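Local coordinates for sensor protein kinase WalK (Staphylococcus aureus, PDB 4YWZ) that is the essential sensor histidine kinase of the WalKR two-component system, its extracellular domain probably sensing signals that control the response regulator WalR, at residues Ser90-Ala95 / Val119-Val124. The protein carries 1 engineered substitution. Sequence-based numbering, arbitrary orientation.
Sequences SSVQKA and VYNIPV
Ser91, Val92 and Ala95 of helix 90-98 meet Asn121 and Pro123 of strand 114-126 where the helix packs on the antiparallel sheet of a Cache-type extracellular sensor domain. The axes of 90-95 and 119-124 pass 8.3 Å apart at 32°. The long helix 7-37 lies on the other face of the sheet, where Tyr120, Ile122 and Val124 touch it, so the strand is sandwiched between the two helices.

The polar part centres on Asn121, a buried amide. Its ND2 gives a hydrogen bond to Ser91 OG at 3.0 Å, bent to 133° at the hydrogen, with the hydroxyl oxygen close to the amide plane. ND2 is also bonded to Asn102 OD1 of the neighbouring strand 102-109, and OD1 accepts from Asn133 ND2 on strand 129-138. Held at both ends, the amide has its rotation fixed. Chi1 of 70° sets Ser91 OG between its own N and carbonyl carbon; OG also hydrogen-bonds Asp89 OD1, which accepts from Val92 N as well at the start of the helix.

Van der Waals contacts lie beside the amide. The Val92 side chain crosses that of Asn121 at about a right angle, its CG2 3.7 Å from Asn121 OD1. Ala95 CB points toward the strand and touches Asn121 CB at 4.1 Å and the ring carbon Pro123 CD at 4.2 Å. Beyond it, the Pro123 ring meets backbone: its CB and CG each lie 3.8 Å from Ala95 O.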
loop_
_atom_site.group_PDB
_atom_site.type_symbol
_atom_site.label_atom_id
_atom_site.label_comp_id
_atom_site.label_asym_id
_atom_site.label_seq_id
_atom_site.Cartn_x
_atom_site.Cartn_y
_atom_site.Cartn_z
ATOM N N SER A 90 -23.897 -5.099 13.172
ATOM C CA SER A 90 -23.479 -5.424 14.526
ATOM C C SER A 90 -22.058 -4.925 14.897
ATOM O O SER A 90 -21.791 -4.604 16.040
ATOM C CB SER A 90 -23.405 -6.983 14.682
ATOM O OG SER A 90 -24.756 -7.332 14.805
ATOM N N SER A 91 -21.194 -4.875 13.890
ATOM C CA SER A 91 -19.819 -4.411 14.159
ATOM C C SER A 91 -19.814 -2.919 14.424
ATOM O O SER A 91 -19.125 -2.404 15.303
ATOM C CB SER A 91 -18.846 -4.779 13.005
ATOM O OG SER A 91 -19.070 -4.058 11.798
ATOM N N VAL A 92 -20.678 -2.206 13.731
ATOM C CA VAL A 92 -20.850 -0.747 13.944
ATOM C C VAL A 92 -21.418 -0.521 15.363
ATOM O O VAL A 92 -20.956 0.342 16.113
ATOM C CB VAL A 92 -21.749 -0.102 12.900
ATOM C CG1 VAL A 92 -22.199 1.337 13.221
ATOM C CG2 VAL A 92 -21.074 -0.147 11.525
ATOM N N GLN A 93 -22.457 -1.289 15.714
ATOM C CA GLN A 93 -23.075 -1.221 17.070
ATOM C C GLN A 93 -22.021 -1.446 18.142
ATOM O O GLN A 93 -22.052 -0.715 19.163
ATOM C CB GLN A 93 -24.221 -2.231 17.194
ATOM C CG GLN A 93 -25.415 -1.963 16.296
ATOM C CD GLN A 93 -26.478 -3.107 16.025
ATOM O OE1 GLN A 93 -26.206 -4.277 16.060
ATOM N NE2 GLN A 93 -27.649 -2.692 15.642
ATOM N N LYS A 94 -21.142 -2.442 17.925
ATOM C CA LYS A 94 -20.096 -2.766 18.864
ATOM C C LYS A 94 -19.171 -1.524 19.067
ATOM O O LYS A 94 -18.848 -1.089 20.163
ATOM C CB LYS A 94 -19.387 -4.034 18.590
ATOM C CG LYS A 94 -18.317 -4.388 19.551
ATOM C CD LYS A 94 -17.671 -5.724 19.178
ATOM C CE LYS A 94 -16.761 -6.171 20.273
ATOM N NZ LYS A 94 -15.712 -7.115 19.837
ATOM N N ALA A 95 -18.714 -0.931 17.979
ATOM C CA ALA A 95 -17.852 0.280 18.106
ATOM C C ALA A 95 -18.520 1.431 18.799
ATOM O O ALA A 95 -17.921 2.117 19.619
ATOM C CB ALA A 95 -17.433 0.711 16.697
ATOM N N VAL A 119 -13.074 -4.956 6.770
ATOM C CA VAL A 119 -13.961 -3.934 7.301
ATOM C C VAL A 119 -13.359 -3.487 8.644
ATOM O O VAL A 119 -12.980 -4.301 9.511
ATOM C CB VAL A 119 -15.381 -4.466 7.634
ATOM C CG1 VAL A 119 -16.214 -3.479 8.489
ATOM C CG2 VAL A 119 -16.068 -4.911 6.346
ATOM N N TYR A 120 -13.125 -2.170 8.733
ATOM C CA TYR A 120 -12.558 -1.501 9.951
ATOM C C TYR A 120 -13.549 -0.441 10.355
ATOM O O TYR A 120 -13.972 0.437 9.603
ATOM C CB TYR A 120 -11.205 -0.925 9.615
ATOM C CG TYR A 120 -10.546 -0.209 10.775
ATOM C CD1 TYR A 120 -10.025 -0.960 11.774
ATOM C CD2 TYR A 120 -10.461 1.152 10.812
ATOM C CE1 TYR A 120 -9.401 -0.356 12.884
ATOM C CE2 TYR A 120 -9.852 1.798 11.871
ATOM C CZ TYR A 120 -9.383 1.029 12.896
ATOM O OH TYR A 120 -8.729 1.640 14.016
ATOM N N ASN A 121 -13.875 -0.439 11.650
ATOM C CA ASN A 121 -14.639 0.571 12.265
ATOM C C ASN A 121 -13.797 1.300 13.370
ATOM O O ASN A 121 -13.128 0.657 14.184
ATOM C CB ASN A 121 -15.807 -0.055 13.019
ATOM C CG ASN A 121 -16.865 -0.599 12.112
ATOM O OD1 ASN A 121 -17.420 0.151 11.336
ATOM N ND2 ASN A 121 -17.123 -1.848 12.203
ATOM N N ILE A 122 -13.857 2.623 13.291
ATOM C CA ILE A 122 -13.277 3.484 14.351
ATOM C C ILE A 122 -14.306 4.487 14.806
ATOM O O ILE A 122 -14.864 5.261 14.052
ATOM C CB ILE A 122 -11.937 4.150 13.948
ATOM C CG1 ILE A 122 -11.427 4.996 15.146
ATOM C CG2 ILE A 122 -12.025 4.922 12.671
ATOM C CD1 ILE A 122 -10.027 5.540 14.967
ATOM N N PRO A 123 -14.635 4.419 16.111
ATOM C CA PRO A 123 -15.584 5.397 16.602
ATOM C C PRO A 123 -14.956 6.791 16.684
ATOM O O PRO A 123 -13.776 6.888 16.991
ATOM C CB PRO A 123 -15.905 4.891 18.051
ATOM C CG PRO A 123 -14.843 3.983 18.463
ATOM C CD PRO A 123 -14.246 3.448 17.139
ATOM N N VAL A 124 -15.776 7.793 16.449
ATOM C CA VAL A 124 -15.423 9.214 16.515
ATOM C C VAL A 124 -15.842 9.714 17.896
ATOM O O VAL A 124 -16.983 9.532 18.258
ATOM C CB VAL A 124 -16.002 10.062 15.408
ATOM C CG1 VAL A 124 -15.531 11.498 15.530
ATOM C CG2 VAL A 124 -15.650 9.455 14.043
#